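Local coordinates for protein CELL division inhibitor (Pyrococcus furiosus, PDB 1G3Q) that binds adenine nucleotides and probably hydrolyses ATP as a MinD-type ATPase of the cell-division machinery, at residues 31-36 with 110-115. Numbering follows the deposited sequence.
Sequences GRKVLA and DKFDFI
Lys33 meets Asp113 where two parallel strands come together, and backbone hydrogen bonds begin the pairing. Lys33 O accepts from two successive amides, Asp113 N at 2.8 Å and the more distant Phe114 N at 3.2 Å. Phe114 thus bonds on both sides of Val34, its N to Lys33 O and its O to Leu35 N (2.9 Å), which sets Val34 opposite Phe114; the next pair is Leu35 with Ile115.

Side chains supply the other polar links. Asp113 suits its place because its CB points across to the other segment and the short carboxylate reaches the backbone of Lys33: OD2 takes the Lys33 N-H almost straight (174°) on its anti side, 2.9 Å away, while OD1 accepts from Met1 N. Lys33 has the length needed to reach past an aromatic ring. With CG anti to the backbone N (chi1 -172°) and the rest extended, its CG and CE pass Phe112 obliquely and NZ bonds Lys111 O at 3.0 Å; the ammonium also makes a cation-pi contact, 5.0 Å from the centre of the Phe112 ring. An alanine here would probably leave Lys111 O without this donor and open a gap beside the Phe112 ring.

Among the apolar contacts, the flat, buried Phe112 ring offers a face to Leu35 CB, which sits over its centre in a CH-pi contact at 3.5 Å, and the branched end of Leu35 spreads its two methyls to CZ and CE2. Arg32 CB meets the Phe114 ring at its edge, and the guanidinium leads away to a salt bridge with Glu234.

This is the joint between strands 34-38 and 114-118, inside the largely parallel sheet of a P-loop NTPase fold. Strand 81-84 flanks the former and strand 3-8 the latter; Val34 and Phe114 face helix 16-29, which begins within the P-loop, whereas Leu35 and Ile115 pack against Leu108.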
loop_
_atom_site.group_PDB
_atom_site.type_symbol
_atom_site.label_atom_id
_atom_site.label_comp_id
_atom_site.label_asym_id
_atom_site.label_seq_id
_atom_site.Cartn_x
_atom_site.Cartn_y
_atom_site.Cartn_z
ATOM N N GLY A 31 -11.142 13.893 -3.466
ATOM C CA GLY A 31 -11.573 14.021 -4.846
ATOM C C GLY A 31 -10.699 13.351 -5.894
ATOM O O GLY A 31 -10.964 13.488 -7.085
ATOM N N ARG A 32 -9.666 12.628 -5.471
ATOM C CA ARG A 32 -8.779 11.955 -6.417
ATOM C C ARG A 32 -9.293 10.550 -6.726
ATOM O O ARG A 32 -9.772 9.854 -5.830
ATOM C CB ARG A 32 -7.361 11.863 -5.843
ATOM C CG ARG A 32 -6.843 13.164 -5.240
ATOM C CD ARG A 32 -6.801 14.295 -6.262
ATOM N NE ARG A 32 -6.512 15.580 -5.628
ATOM C CZ ARG A 32 -6.321 16.718 -6.289
ATOM N NH1 ARG A 32 -6.066 17.839 -5.622
ATOM N NH2 ARG A 32 -6.374 16.739 -7.615
ATOM N N LYS A 33 -9.194 10.139 -7.987
ATOM C CA LYS A 33 -9.647 8.808 -8.392
ATOM C C LYS A 33 -8.526 7.822 -8.093
ATOM O O LYS A 33 -7.441 7.903 -8.673
ATOM C CB LYS A 33 -9.993 8.790 -9.883
ATOM C CG LYS A 33 -10.651 7.498 -10.349
ATOM C CD LYS A 33 -11.010 7.562 -11.829
ATOM C CE LYS A 33 -11.562 6.237 -12.328
ATOM N NZ LYS A 33 -11.805 6.257 -13.804
ATOM N N VAL A 34 -8.802 6.882 -7.194
ATOM C CA VAL A 34 -7.802 5.911 -6.762
ATOM C C VAL A 34 -8.086 4.444 -7.075
ATOM O O VAL A 34 -9.228 3.991 -7.019
ATOM C CB VAL A 34 -7.601 6.002 -5.234
ATOM C CG1 VAL A 34 -6.468 5.092 -4.797
ATOM C CG2 VAL A 34 -7.341 7.445 -4.819
ATOM N N LEU A 35 -7.026 3.710 -7.402
ATOM C CA LEU A 35 -7.125 2.274 -7.643
ATOM C C LEU A 35 -6.189 1.627 -6.628
ATOM O O LEU A 35 -4.972 1.834 -6.673
ATOM C CB LEU A 35 -6.669 1.879 -9.052
ATOM C CG LEU A 35 -6.671 0.350 -9.234
ATOM C CD1 LEU A 35 -8.104 -0.180 -9.128
ATOM C CD2 LEU A 35 -6.062 -0.036 -10.575
ATOM N N ALA A 36 -6.759 0.873 -5.696
ATOM C CA ALA A 36 -5.963 0.183 -4.688
ATOM C C ALA A 36 -5.693 -1.206 -5.257
ATOM O O ALA A 36 -6.623 -1.967 -5.517
ATOM C CB ALA A 36 -6.742 0.086 -3.378
ATOM N N ASP A 110 -3.528 5.459 -17.198
ATOM C CA ASP A 110 -4.357 6.537 -17.726
ATOM C C ASP A 110 -5.781 6.640 -17.186
ATOM O O ASP A 110 -6.492 7.597 -17.503
ATOM C CB ASP A 110 -4.419 6.430 -19.251
ATOM C CG ASP A 110 -4.940 5.086 -19.718
ATOM O OD1 ASP A 110 -4.262 4.060 -19.471
ATOM O OD2 ASP A 110 -6.028 5.049 -20.332
ATOM N N LYS A 111 -6.207 5.675 -16.377
ATOM C CA LYS A 111 -7.567 5.694 -15.849
ATOM C C LYS A 111 -7.705 6.133 -14.394
ATOM O O LYS A 111 -8.818 6.210 -13.877
ATOM C CB LYS A 111 -8.204 4.311 -16.016
ATOM C CG LYS A 111 -8.305 3.855 -17.462
ATOM C CD LYS A 111 -9.041 2.529 -17.590
ATOM C CE LYS A 111 -9.197 2.138 -19.054
ATOM N NZ LYS A 111 -10.003 0.893 -19.215
ATOM N N PHE A 112 -6.587 6.422 -13.735
ATOM C CA PHE A 112 -6.624 6.823 -12.329
ATOM C C PHE A 112 -5.630 7.928 -12.008
ATOM O O PHE A 112 -4.631 8.095 -12.704
ATOM C CB PHE A 112 -6.312 5.615 -11.437
ATOM C CG PHE A 112 -7.293 4.489 -11.577
ATOM C CD1 PHE A 112 -8.476 4.485 -10.844
ATOM C CD2 PHE A 112 -7.059 3.458 -12.480
ATOM C CE1 PHE A 112 -9.414 3.472 -11.012
ATOM C CE2 PHE A 112 -7.993 2.437 -12.657
ATOM C CZ PHE A 112 -9.173 2.446 -11.922
ATOM N N ASP A 113 -5.910 8.677 -10.944
ATOM C CA ASP A 113 -5.018 9.738 -10.494
ATOM C C ASP A 113 -3.921 9.096 -9.656
ATOM O O ASP A 113 -2.765 9.524 -9.681
ATOM C CB ASP A 113 -5.774 10.758 -9.642
ATOM C CG ASP A 113 -6.776 11.552 -10.443
ATOM O OD1 ASP A 113 -6.428 11.951 -11.571
ATOM O OD2 ASP A 113 -7.896 11.786 -9.949
ATOM N N PHE A 114 -4.301 8.059 -8.914
ATOM C CA PHE A 114 -3.377 7.329 -8.060
ATOM C C PHE A 114 -3.643 5.833 -8.132
ATOM O O PHE A 114 -4.795 5.393 -8.103
ATOM C CB PHE A 114 -3.535 7.761 -6.599
ATOM C CG PHE A 114 -2.946 9.103 -6.288
ATOM C CD1 PHE A 114 -1.590 9.229 -5.991
ATOM C CD2 PHE A 114 -3.743 10.242 -6.288
ATOM C CE1 PHE A 114 -1.036 10.475 -5.694
ATOM C CE2 PHE A 114 -3.201 11.492 -5.995
ATOM C CZ PHE A 114 -1.843 11.607 -5.697
ATOM N N ILE A 115 -2.574 5.058 -8.248
ATOM C CA ILE A 115 -2.684 3.608 -8.245
ATOM C C ILE A 115 -1.746 3.226 -7.112
ATOM O O ILE A 115 -0.530 3.393 -7.214
ATOM C CB ILE A 115 -2.217 2.971 -9.573
ATOM C CG1 ILE A 115 -3.141 3.417 -10.712
ATOM C CG2 ILE A 115 -2.231 1.446 -9.451
ATOM C CD1 ILE A 115 -2.825 2.798 -12.063
#